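PDB 5NOA: family 88 glycosyl hydrolase from Bacteroides thetaiotaomicron, which probably acts as an unsaturated rhamnogalacturonyl hydrolase in the breakdown of complex plant glycans by gut bacteria. Local coordinates for residues G52-D57 and Q118-T123; W101-G106 and T150-Y155; D110-G115 and R141-Y146; K171-T176 and L180-L185. All coordinates share one frame; numbering follows the deposited sequence.

Overall arrangement
All four contacts lie within one largely helical chain. The centre of interaction 1 is about 12 Å from the chain's centre, those of the other three about 19 to 20 Å. Interactions 1, 3 and 4 are mainly buried and apolar across their segments, although a water bridges the backbones in interaction 1. Interaction 2, only partly buried, joins two loops through a tyrosine hydroxyl held by two polar side chains. Interaction 3 is nested within the loop that interaction 2 closes. Interaction 1 reaches interaction 3 through Gln118, which bonds to Val112 O. Interaction 4 pairs consecutive helices through side chains over tyrosine faces, and Tyr181 ties it to helix 135-149 of interaction 3.

Interaction 1 (G52-D57 and Q118-T123); sequences GRSFWD and QICFQT
Ser54 and Cys120 are joined by a single water that bridges their backbones. The water donates to Ser54 O at 2.7 Å and accepts from Cys120 N at 2.9 Å, giving the two polar groups a shared partner where no direct hydrogen bond links 52-57 to 118-123. Around this bridge the contact is van der Waals in kind. Cys120 CB approaches Ser54 O to 3.5 Å, and Ser54 CB lies 4.1 Å from Cys120 SG, so the small side chains meet beside the water.

The apolar part belongs to Ile119 and Trp56. The gamma methyl branch of Ile119 carries it, with CG2 3.7 Å from Trp56 CA and 3.9 Å from Trp56 CB. It therefore presses on the root of the tryptophan, not on its ring. The indole turns off from there, its CG held between the backbone N and the carbonyl carbon (chi1 72°), and meets the ring of Phe359. Within the same segment, Trp56 CD1 lies over one face of the Phe55 ring, 3.4 Å above its plane and displaced toward the rim.

Ile119 also packs on Ala59 of helix 56-72 and on Tyr163 and Met164 of helix 160-176. Phe55 is the N-cap of helix 56-72, so the contact is buried packing of the loop and first turn of that helix against the N-terminal end region of helix 120-130, consistent with the (alpha/alpha)6 barrel of six-hairpin glycosidases.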
# COMPACT_ATOMS: atom_id res chain seq x y z
N GLY A 52 -6.10 -16.83 7.32
CA GLY A 52 -7.42 -16.50 6.83
C GLY A 52 -7.43 -16.24 5.35
O GLY A 52 -6.50 -16.60 4.64
N ARG A 53 -8.49 -15.59 4.90
CA ARG A 53 -8.77 -15.49 3.48
C ARG A 53 -7.78 -14.57 2.76
O ARG A 53 -6.99 -13.83 3.37
CB ARG A 53 -10.22 -15.09 3.26
CG ARG A 53 -10.58 -13.72 3.79
CD ARG A 53 -12.04 -13.40 3.49
NE ARG A 53 -12.38 -12.12 4.05
CZ ARG A 53 -13.61 -11.61 4.06
NH1 ARG A 53 -14.62 -12.28 3.52
NH2 ARG A 53 -13.79 -10.46 4.63
N SER A 54 -7.95 -14.59 1.44
CA SER A 54 -7.03 -13.89 0.52
C SER A 54 -7.36 -12.41 0.33
O SER A 54 -6.61 -11.73 -0.36
CB SER A 54 -7.09 -14.60 -0.86
OG SER A 54 -8.32 -14.24 -1.52
N PHE A 55 -8.43 -11.93 0.94
CA PHE A 55 -8.95 -10.57 0.78
C PHE A 55 -7.94 -9.52 1.24
O PHE A 55 -6.95 -9.82 1.95
CB PHE A 55 -10.27 -10.48 1.56
CG PHE A 55 -11.20 -9.34 1.20
CD1 PHE A 55 -11.63 -9.11 -0.09
CD2 PHE A 55 -11.76 -8.57 2.22
CE1 PHE A 55 -12.55 -8.11 -0.38
CE2 PHE A 55 -12.66 -7.57 1.95
CZ PHE A 55 -13.04 -7.34 0.65
N TRP A 56 -8.21 -8.27 0.87
CA TRP A 56 -7.19 -7.21 0.88
C TRP A 56 -6.50 -6.99 2.20
O TRP A 56 -5.34 -6.62 2.20
CB TRP A 56 -7.76 -5.89 0.39
CG TRP A 56 -8.69 -5.24 1.36
CD1 TRP A 56 -10.03 -5.45 1.46
CD2 TRP A 56 -8.34 -4.30 2.39
NE1 TRP A 56 -10.55 -4.70 2.50
CE2 TRP A 56 -9.52 -3.98 3.07
CE3 TRP A 56 -7.13 -3.71 2.80
CZ2 TRP A 56 -9.54 -3.11 4.15
CZ3 TRP A 56 -7.16 -2.84 3.89
CH2 TRP A 56 -8.36 -2.57 4.55
N ASP A 57 -7.24 -7.07 3.30
CA ASP A 57 -6.63 -6.69 4.57
C ASP A 57 -5.53 -7.70 4.96
O ASP A 57 -4.44 -7.31 5.36
CB ASP A 57 -7.70 -6.49 5.64
CG ASP A 57 -8.60 -7.72 5.89
OD1 ASP A 57 -8.97 -8.48 4.94
OD2 ASP A 57 -8.98 -7.92 7.06
N GLN A 118 -7.44 -9.06 -5.60
CA GLN A 118 -6.31 -9.24 -6.48
C GLN A 118 -4.96 -8.89 -5.87
O GLN A 118 -3.93 -9.30 -6.38
CB GLN A 118 -6.54 -8.43 -7.75
CG GLN A 118 -7.80 -8.83 -8.51
CD GLN A 118 -8.08 -7.96 -9.70
OE1 GLN A 118 -7.62 -6.82 -9.75
NE2 GLN A 118 -8.88 -8.46 -10.65
N ILE A 119 -4.97 -8.15 -4.75
CA ILE A 119 -3.70 -7.86 -4.10
C ILE A 119 -2.99 -9.12 -3.67
O ILE A 119 -1.75 -9.15 -3.65
CB ILE A 119 -3.86 -6.83 -2.97
CG1 ILE A 119 -2.58 -6.76 -2.09
CG2 ILE A 119 -5.09 -7.08 -2.12
CD1 ILE A 119 -2.55 -5.60 -1.09
N CYS A 120 -3.72 -10.18 -3.33
CA CYS A 120 -3.06 -11.46 -3.03
C CYS A 120 -2.09 -11.90 -4.14
O CYS A 120 -1.10 -12.54 -3.85
CB CYS A 120 -4.11 -12.53 -2.74
SG CYS A 120 -5.24 -12.91 -4.08
N PHE A 121 -2.41 -11.57 -5.39
CA PHE A 121 -1.55 -11.94 -6.49
C PHE A 121 -0.16 -11.36 -6.37
O PHE A 121 0.78 -11.93 -6.94
CB PHE A 121 -2.17 -11.51 -7.84
CG PHE A 121 -3.56 -12.03 -8.15
CD1 PHE A 121 -4.08 -13.16 -7.55
CD2 PHE A 121 -4.33 -11.39 -9.14
CE1 PHE A 121 -5.35 -13.64 -7.91
CE2 PHE A 121 -5.57 -11.86 -9.49
CZ PHE A 121 -6.09 -12.98 -8.88
N GLN A 122 -0.01 -10.22 -5.68
CA GLN A 122 1.33 -9.67 -5.46
C GLN A 122 2.22 -10.66 -4.72
O GLN A 122 3.40 -10.87 -5.06
CB GLN A 122 1.29 -8.37 -4.68
CG GLN A 122 0.53 -7.26 -5.37
CD GLN A 122 0.63 -5.93 -4.65
OE1 GLN A 122 1.68 -5.61 -4.07
NE2 GLN A 122 -0.43 -5.12 -4.70
N THR A 123 1.66 -11.24 -3.66
CA THR A 123 2.39 -12.22 -2.87
C THR A 123 2.58 -13.52 -3.63
O THR A 123 3.66 -14.11 -3.58
CB THR A 123 1.71 -12.40 -1.50
OG1 THR A 123 1.83 -11.16 -0.78
CG2 THR A 123 2.37 -13.48 -0.69
O HOH W 1 -6.53 -10.11 -2.48

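Interaction 2 (W101-G106 and T150-Y155); sequences WKYSYG and TPNNDY
The Tyr103 hydroxyl is held by two side chains of 150-155. It donates to Asp154 OD1 over 2.6 Å, meeting the carboxylate on its syn side but 25° out of its plane. It also accepts from Asn152 ND2 at 2.9 Å, through a bent bond with an angle of 143° at the hydrogen. These two bonds use the hydroxyl both as donor and as acceptor, and fix the end of the side chain.

Packing continues along the ring. Tyr155 CE1 sits over the centre of one face of Tyr103, and Tyr155 CD1 comes within 3.5 Å of Tyr103 CD2. The two rings meet obliquely, their centroids 4.3 Å apart. Tyr155 reaches this face because its CG lies anti to the carbonyl carbon (chi1 -71°). A phenylalanine in place of Tyr103 would probably keep much of this ring packing but leave Asp154 and Asn152 without their shared hydroxyl partner.

Tyr103 O additionally accepts from Trp157 NE1. The loop between helices 75-87 and 120-130 thus rests on the loop joining helices 135-149 and 160-176, while Asp154 packs on Tyr191 and Tyr155 meets Tyr188 edge-to-face, both on helix 180-196.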
# COMPACT_ATOMS: atom_id res chain seq x y z
N TRP A 101 -18.73 -12.59 -12.64
CA TRP A 101 -17.63 -11.84 -12.05
C TRP A 101 -17.93 -10.37 -11.95
O TRP A 101 -18.41 -9.76 -12.89
CB TRP A 101 -16.29 -12.01 -12.79
CG TRP A 101 -15.69 -13.41 -12.70
CD1 TRP A 101 -16.19 -14.48 -12.00
CD2 TRP A 101 -14.44 -13.83 -13.23
NE1 TRP A 101 -15.36 -15.55 -12.14
CE2 TRP A 101 -14.26 -15.17 -12.86
CE3 TRP A 101 -13.44 -13.19 -14.00
CZ2 TRP A 101 -13.12 -15.89 -13.21
CZ3 TRP A 101 -12.31 -13.92 -14.34
CH2 TRP A 101 -12.17 -15.25 -13.98
N LYS A 102 -17.66 -9.82 -10.77
CA LYS A 102 -17.97 -8.44 -10.42
C LYS A 102 -16.75 -7.70 -9.91
O LYS A 102 -15.79 -8.30 -9.44
CB LYS A 102 -19.12 -8.40 -9.40
CG LYS A 102 -20.44 -8.97 -9.98
CD LYS A 102 -21.57 -9.10 -8.97
CE LYS A 102 -22.80 -9.77 -9.54
NZ LYS A 102 -22.57 -11.23 -9.73
N TYR A 103 -16.83 -6.38 -10.00
CA TYR A 103 -15.74 -5.51 -9.58
C TYR A 103 -16.13 -4.31 -8.75
O TYR A 103 -15.28 -3.49 -8.43
CB TYR A 103 -14.85 -5.08 -10.73
CG TYR A 103 -15.43 -4.27 -11.83
CD1 TYR A 103 -16.16 -4.87 -12.85
CD2 TYR A 103 -15.16 -2.92 -11.94
CE1 TYR A 103 -16.64 -4.13 -13.92
CE2 TYR A 103 -15.58 -2.18 -13.00
CZ TYR A 103 -16.33 -2.78 -14.01
OH TYR A 103 -16.76 -2.08 -15.11
N SER A 104 -17.41 -4.21 -8.37
CA SER A 104 -17.80 -3.33 -7.27
C SER A 104 -17.42 -3.98 -5.94
O SER A 104 -16.74 -5.00 -5.94
CB SER A 104 -19.29 -3.06 -7.38
OG SER A 104 -20.00 -4.26 -7.41
N TYR A 105 -17.79 -3.38 -4.80
CA TYR A 105 -17.36 -3.96 -3.53
C TYR A 105 -18.12 -5.25 -3.23
O TYR A 105 -19.35 -5.30 -3.20
CB TYR A 105 -17.61 -2.99 -2.36
CG TYR A 105 -17.06 -3.53 -1.05
CD1 TYR A 105 -17.77 -4.38 -0.25
CD2 TYR A 105 -15.76 -3.25 -0.67
CE1 TYR A 105 -17.22 -4.91 0.90
CE2 TYR A 105 -15.20 -3.76 0.49
CZ TYR A 105 -15.93 -4.61 1.25
OH TYR A 105 -15.37 -5.15 2.40
N GLY A 106 -17.37 -6.30 -2.89
CA GLY A 106 -17.91 -7.50 -2.39
C GLY A 106 -16.83 -8.36 -1.82
O GLY A 106 -15.66 -8.25 -2.21
N THR A 150 -11.34 -7.44 -21.53
CA THR A 150 -12.63 -6.73 -21.51
C THR A 150 -12.41 -5.28 -21.98
O THR A 150 -11.30 -4.77 -21.88
CB THR A 150 -13.28 -6.73 -20.11
OG1 THR A 150 -12.54 -5.91 -19.22
CG2 THR A 150 -13.43 -8.13 -19.58
N PRO A 151 -13.48 -4.62 -22.46
CA PRO A 151 -13.30 -3.22 -22.88
C PRO A 151 -13.26 -2.23 -21.74
O PRO A 151 -12.86 -1.09 -21.96
CB PRO A 151 -14.53 -2.94 -23.77
CG PRO A 151 -15.46 -4.05 -23.58
CD PRO A 151 -14.78 -5.18 -22.87
N ASN A 152 -13.71 -2.62 -20.55
CA ASN A 152 -13.96 -1.65 -19.51
C ASN A 152 -12.64 -0.99 -19.07
O ASN A 152 -11.62 -1.66 -18.96
CB ASN A 152 -14.58 -2.33 -18.27
CG ASN A 152 -15.72 -3.26 -18.58
OD1 ASN A 152 -15.63 -4.13 -19.44
ND2 ASN A 152 -16.75 -3.15 -17.77
N ASN A 153 -12.69 0.29 -18.75
CA ASN A 153 -11.51 1.01 -18.25
C ASN A 153 -11.61 1.41 -16.78
O ASN A 153 -10.72 2.07 -16.29
CB ASN A 153 -11.20 2.26 -19.10
CG ASN A 153 -12.16 3.40 -18.84
OD1 ASN A 153 -13.29 3.18 -18.44
ND2 ASN A 153 -11.71 4.62 -19.09
N ASP A 154 -12.69 1.00 -16.11
CA ASP A 154 -13.08 1.62 -14.84
C ASP A 154 -12.94 0.66 -13.64
O ASP A 154 -13.64 0.79 -12.63
CB ASP A 154 -14.51 2.16 -14.92
CG ASP A 154 -15.54 1.11 -15.22
OD1 ASP A 154 -15.20 -0.03 -15.57
OD2 ASP A 154 -16.72 1.48 -15.15
N TYR A 155 -12.01 -0.28 -13.75
CA TYR A 155 -11.76 -1.24 -12.68
C TYR A 155 -11.23 -0.60 -11.40
O TYR A 155 -11.44 -1.17 -10.34
CB TYR A 155 -10.81 -2.35 -13.15
CG TYR A 155 -11.48 -3.28 -14.14
CD1 TYR A 155 -12.41 -4.20 -13.69
CD2 TYR A 155 -11.26 -3.19 -15.52
CE1 TYR A 155 -13.10 -5.01 -14.57
CE2 TYR A 155 -11.93 -4.05 -16.39
CZ TYR A 155 -12.84 -4.94 -15.91
OH TYR A 155 -13.56 -5.78 -16.73

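Interaction 3 (D110-G115 and R141-Y146); sequences DYVLFG and REVMEY
Behind the meeting of Val143 with Val112, on the other side of helix 135-149, Glu145 OE2 is gripped by Arg141 NE at 2.9 Å and by the hydroxyl of Tyr181. The contact itself packs a type I beta turn, Tyr111 to Phe114, on this helix, in a fold consistent with the family's all-helical six-hairpin barrel. The arginine approaches the carboxylate side-on, one nitrogen to each oxygen: its NE-H points almost straight at OE2 (172°), and NH2 reaches Glu145 OE1 at 3.0 Å. This salt bridge spans one helical turn, while the tyrosine fastens the same carboxylate to helix 180-196.

On the side facing 110-115, Tyr111 is also the centre of an inverse gamma turn. No hydrogen bond crosses the contact; the turn and helix meet mainly through hydrocarbon groups. The closest are the methyls Val112 CG1 and Val143 CG2, at 3.4 Å, tighter than ordinary van der Waals contact. Val112 CG1 lies anti to the backbone N (chi1 174°), which turns this branch to the helix. Val143 CG1 also approaches Val112 O to 3.6 Å; that carbonyl has a polar partner in Gln118 NE2.

Leu113 spreads its fork over two helix residues one turn apart. It runs past Val143 in the opposite direction, placing CD2 4.2 Å from Val143 CG1. Tyr146 crosses Leu113 at about a right angle, while its ring also meets Trp101. On the other branch of the fork, Leu113 CD1 lies at the ring edge of Tyr146, 4.2 Å from CE2.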
# COMPACT_ATOMS: atom_id res chain seq x y z
N ASP A 110 -17.73 -14.27 -6.11
CA ASP A 110 -17.95 -13.73 -7.43
C ASP A 110 -17.10 -12.48 -7.70
O ASP A 110 -17.05 -12.03 -8.84
CB ASP A 110 -19.43 -13.31 -7.63
CG ASP A 110 -20.39 -14.47 -7.70
OD1 ASP A 110 -19.96 -15.62 -7.76
OD2 ASP A 110 -21.61 -14.17 -7.73
N TYR A 111 -16.47 -11.91 -6.67
CA TYR A 111 -15.80 -10.62 -6.78
C TYR A 111 -14.36 -10.76 -7.26
O TYR A 111 -13.44 -10.15 -6.72
CB TYR A 111 -15.98 -9.84 -5.47
CG TYR A 111 -17.38 -9.28 -5.44
CD1 TYR A 111 -18.47 -10.07 -5.08
CD2 TYR A 111 -17.63 -7.98 -5.83
CE1 TYR A 111 -19.75 -9.58 -5.18
CE2 TYR A 111 -18.91 -7.48 -5.92
CZ TYR A 111 -19.99 -8.28 -5.59
OH TYR A 111 -21.25 -7.76 -5.65
N VAL A 112 -14.21 -11.51 -8.33
CA VAL A 112 -12.91 -11.88 -8.86
C VAL A 112 -12.18 -10.71 -9.50
O VAL A 112 -10.95 -10.65 -9.48
CB VAL A 112 -13.11 -13.04 -9.87
CG1 VAL A 112 -11.81 -13.42 -10.60
CG2 VAL A 112 -13.71 -14.25 -9.21
N LEU A 113 -12.95 -9.78 -10.05
CA LEU A 113 -12.40 -8.61 -10.73
C LEU A 113 -12.26 -7.37 -9.85
O LEU A 113 -11.85 -6.31 -10.33
CB LEU A 113 -13.23 -8.29 -11.98
CG LEU A 113 -13.25 -9.39 -13.04
CD1 LEU A 113 -14.23 -9.01 -14.14
CD2 LEU A 113 -11.84 -9.66 -13.53
N PHE A 114 -12.64 -7.52 -8.59
CA PHE A 114 -12.48 -6.46 -7.61
C PHE A 114 -11.06 -6.48 -7.09
O PHE A 114 -10.60 -7.51 -6.58
CB PHE A 114 -13.48 -6.70 -6.48
CG PHE A 114 -13.48 -5.65 -5.39
CD1 PHE A 114 -13.27 -4.29 -5.65
CD2 PHE A 114 -13.74 -6.04 -4.09
CE1 PHE A 114 -13.30 -3.36 -4.64
CE2 PHE A 114 -13.75 -5.11 -3.08
CZ PHE A 114 -13.52 -3.78 -3.35
N GLY A 115 -10.34 -5.36 -7.20
CA GLY A 115 -8.96 -5.31 -6.82
C GLY A 115 -8.65 -5.72 -5.41
O GLY A 115 -7.53 -6.21 -5.15
N ARG A 141 -2.82 -14.98 -13.47
CA ARG A 141 -2.79 -14.74 -14.90
C ARG A 141 -4.17 -14.90 -15.55
O ARG A 141 -4.57 -14.11 -16.39
CB ARG A 141 -1.80 -15.68 -15.60
CG ARG A 141 -0.33 -15.35 -15.39
CD ARG A 141 0.59 -16.21 -16.25
NE ARG A 141 0.13 -16.02 -17.61
CZ ARG A 141 0.19 -16.89 -18.59
NH1 ARG A 141 0.86 -18.03 -18.46
NH2 ARG A 141 -0.44 -16.63 -19.73
N GLU A 142 -4.92 -15.93 -15.15
CA GLU A 142 -6.24 -16.17 -15.73
C GLU A 142 -7.12 -14.95 -15.49
O GLU A 142 -7.77 -14.45 -16.39
CB GLU A 142 -6.88 -17.41 -15.08
CG GLU A 142 -8.30 -17.66 -15.58
CD GLU A 142 -9.10 -18.67 -14.76
OE1 GLU A 142 -8.76 -18.99 -13.58
OE2 GLU A 142 -10.12 -19.14 -15.33
N VAL A 143 -7.12 -14.46 -14.26
CA VAL A 143 -7.98 -13.36 -13.90
C VAL A 143 -7.54 -12.08 -14.58
O VAL A 143 -8.37 -11.39 -15.20
CB VAL A 143 -8.00 -13.19 -12.36
CG1 VAL A 143 -8.65 -11.89 -11.96
CG2 VAL A 143 -8.70 -14.38 -11.71
N MET A 144 -6.25 -11.74 -14.47
CA MET A 144 -5.85 -10.45 -15.03
C MET A 144 -5.91 -10.42 -16.56
O MET A 144 -6.28 -9.41 -17.14
CB MET A 144 -4.45 -10.04 -14.55
CG MET A 144 -4.28 -9.91 -13.04
SD MET A 144 -5.63 -9.08 -12.15
CE MET A 144 -5.60 -7.44 -12.87
N GLU A 145 -5.58 -11.54 -17.19
CA GLU A 145 -5.66 -11.62 -18.64
C GLU A 145 -7.11 -11.57 -19.14
O GLU A 145 -7.38 -10.93 -20.15
CB GLU A 145 -4.83 -12.79 -19.16
CG GLU A 145 -3.34 -12.52 -18.88
CD GLU A 145 -2.39 -13.70 -18.91
OE1 GLU A 145 -2.75 -14.78 -19.46
OE2 GLU A 145 -1.24 -13.56 -18.38
N TYR A 146 -8.06 -12.18 -18.41
CA TYR A 146 -9.46 -11.99 -18.75
C TYR A 146 -9.84 -10.51 -18.57
O TYR A 146 -10.44 -9.88 -19.45
CB TYR A 146 -10.38 -12.87 -17.91
CG TYR A 146 -11.83 -12.53 -18.18
CD1 TYR A 146 -12.44 -12.93 -19.37
CD2 TYR A 146 -12.57 -11.76 -17.29
CE1 TYR A 146 -13.74 -12.55 -19.65
CE2 TYR A 146 -13.88 -11.42 -17.56
CZ TYR A 146 -14.46 -11.80 -18.73
OH TYR A 146 -15.76 -11.45 -19.01

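Interaction 4 (K171-T176 and L180-L185); sequences KLYNIT and LYLEKL
Leu182 CD1 stands over one face of the Tyr173 ring, 3.5 Å from the centroid and only 5° off the normal, a nearly axial CH-pi contact. The Tyr181 ring likewise carries Leu172 CB over one face, 3.8 Å from its centroid. Leu172 CD1 reaches on to Tyr181 CE1 at 3.6 Å. Tyr173 presents its ring to Leu182 with CG anti to the backbone N (chi1 175°), and the two side chains cross at about a right angle.

Thr176 OG1 approaches Tyr181 CE2 obliquely at 3.5 Å. The same hydroxyl donates to Leu172 O at 2.8 Å, from above the carbonyl plane, while Thr176 N reaches that oxygen from the opposite face. The polar end of Tyr181 is held by Glu145 of helix 135-149. With an alanine in place of Tyr181, Leu172 would probably lose the ring face it lies on and Glu145 its hydroxyl partner.

The two short helical segments run nearly antiparallel, with axes 9.1 Å apart and 161° between their directions. Only three residues separate them, making a short-linked antiparallel alpha-alpha hairpin, consistent with the all-helical six-hairpin fold of the family.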
# COMPACT_ATOMS: atom_id res chain seq x y z
N LYS A 171 4.46 -6.84 -11.59
CA LYS A 171 5.02 -8.15 -11.22
C LYS A 171 4.71 -9.16 -12.30
O LYS A 171 5.58 -9.95 -12.69
CB LYS A 171 4.52 -8.58 -9.86
CG LYS A 171 5.11 -7.76 -8.73
CD LYS A 171 4.45 -8.12 -7.40
CE LYS A 171 4.88 -7.22 -6.27
NZ LYS A 171 6.27 -7.47 -5.83
N LEU A 172 3.48 -9.16 -12.81
CA LEU A 172 3.15 -10.13 -13.84
C LEU A 172 3.82 -9.81 -15.17
O LEU A 172 4.16 -10.73 -15.90
CB LEU A 172 1.63 -10.31 -13.99
CG LEU A 172 0.95 -11.01 -12.79
CD1 LEU A 172 -0.55 -11.01 -13.05
CD2 LEU A 172 1.43 -12.45 -12.61
N TYR A 173 4.03 -8.53 -15.44
CA TYR A 173 4.85 -8.19 -16.62
C TYR A 173 6.23 -8.81 -16.51
O TYR A 173 6.74 -9.41 -17.46
CB TYR A 173 4.96 -6.68 -16.85
CG TYR A 173 5.90 -6.40 -17.97
CD1 TYR A 173 5.48 -6.59 -19.28
CD2 TYR A 173 7.24 -6.11 -17.74
CE1 TYR A 173 6.33 -6.43 -20.34
CE2 TYR A 173 8.12 -5.98 -18.78
CZ TYR A 173 7.66 -6.12 -20.09
OH TYR A 173 8.53 -5.96 -21.11
N ASN A 174 6.87 -8.65 -15.37
CA ASN A 174 8.26 -9.11 -15.28
C ASN A 174 8.38 -10.61 -15.41
O ASN A 174 9.41 -11.10 -15.85
CB ASN A 174 8.93 -8.56 -14.01
CG ASN A 174 9.32 -7.08 -14.14
OD1 ASN A 174 9.60 -6.59 -15.21
ND2 ASN A 174 9.37 -6.38 -13.01
N ILE A 175 7.33 -11.35 -15.03
CA ILE A 175 7.30 -12.79 -15.23
C ILE A 175 6.97 -13.17 -16.67
O ILE A 175 7.68 -13.99 -17.25
CB ILE A 175 6.30 -13.44 -14.27
CG1 ILE A 175 6.79 -13.29 -12.83
CG2 ILE A 175 6.08 -14.91 -14.63
CD1 ILE A 175 5.72 -13.49 -11.79
N THR A 176 5.89 -12.62 -17.22
CA THR A 176 5.35 -13.05 -18.51
C THR A 176 6.00 -12.34 -19.70
O THR A 176 5.97 -12.85 -20.82
CB THR A 176 3.82 -12.80 -18.60
OG1 THR A 176 3.57 -11.39 -18.58
CG2 THR A 176 3.06 -13.52 -17.47
N LEU A 180 0.86 -6.22 -22.71
CA LEU A 180 -0.47 -5.77 -22.39
C LEU A 180 -0.60 -5.37 -20.92
O LEU A 180 -1.34 -4.45 -20.62
CB LEU A 180 -1.51 -6.83 -22.79
CG LEU A 180 -2.95 -6.40 -22.68
CD1 LEU A 180 -3.29 -5.26 -23.65
CD2 LEU A 180 -3.85 -7.60 -22.93
N TYR A 181 0.11 -6.05 -20.02
CA TYR A 181 0.08 -5.65 -18.60
C TYR A 181 0.45 -4.19 -18.40
O TYR A 181 -0.15 -3.51 -17.57
CB TYR A 181 0.99 -6.54 -17.76
CG TYR A 181 0.43 -7.91 -17.45
CD1 TYR A 181 -0.55 -8.06 -16.50
CD2 TYR A 181 0.88 -9.06 -18.11
CE1 TYR A 181 -1.08 -9.31 -16.21
CE2 TYR A 181 0.34 -10.29 -17.83
CZ TYR A 181 -0.63 -10.41 -16.87
OH TYR A 181 -1.16 -11.63 -16.54
N LEU A 182 1.44 -3.72 -19.15
CA LEU A 182 1.89 -2.35 -18.98
C LEU A 182 1.01 -1.33 -19.69
O LEU A 182 0.87 -0.20 -19.23
CB LEU A 182 3.38 -2.22 -19.34
CG LEU A 182 4.31 -3.16 -18.58
CD1 LEU A 182 5.76 -2.91 -19.00
CD2 LEU A 182 4.14 -3.04 -17.08
N GLU A 183 0.39 -1.75 -20.78
CA GLU A 183 -0.59 -0.91 -21.43
C GLU A 183 -1.83 -0.71 -20.57
O GLU A 183 -2.35 0.42 -20.41
CB GLU A 183 -0.98 -1.50 -22.77
CG GLU A 183 -2.08 -0.77 -23.51
CD GLU A 183 -1.82 0.70 -23.75
OE1 GLU A 183 -0.64 1.08 -24.09
OE2 GLU A 183 -2.83 1.46 -23.60
N LYS A 184 -2.31 -1.79 -19.99
CA LYS A 184 -3.49 -1.73 -19.13
C LYS A 184 -3.22 -1.08 -17.78
O LYS A 184 -4.12 -0.43 -17.25
CB LYS A 184 -4.11 -3.12 -19.03
CG LYS A 184 -4.75 -3.57 -20.35
CD LYS A 184 -6.10 -2.91 -20.56
CE LYS A 184 -6.73 -3.29 -21.89
NZ LYS A 184 -8.08 -2.70 -22.03
N LEU A 185 -2.00 -1.23 -17.25
CA LEU A 185 -1.64 -0.43 -16.06
C LEU A 185 -1.92 1.04 -16.36
O LEU A 185 -2.53 1.76 -15.56
CB LEU A 185 -0.15 -0.65 -15.77
CG LEU A 185 0.50 0.30 -14.75
CD1 LEU A 185 -0.16 0.20 -13.41
CD2 LEU A 185 1.97 0.01 -14.69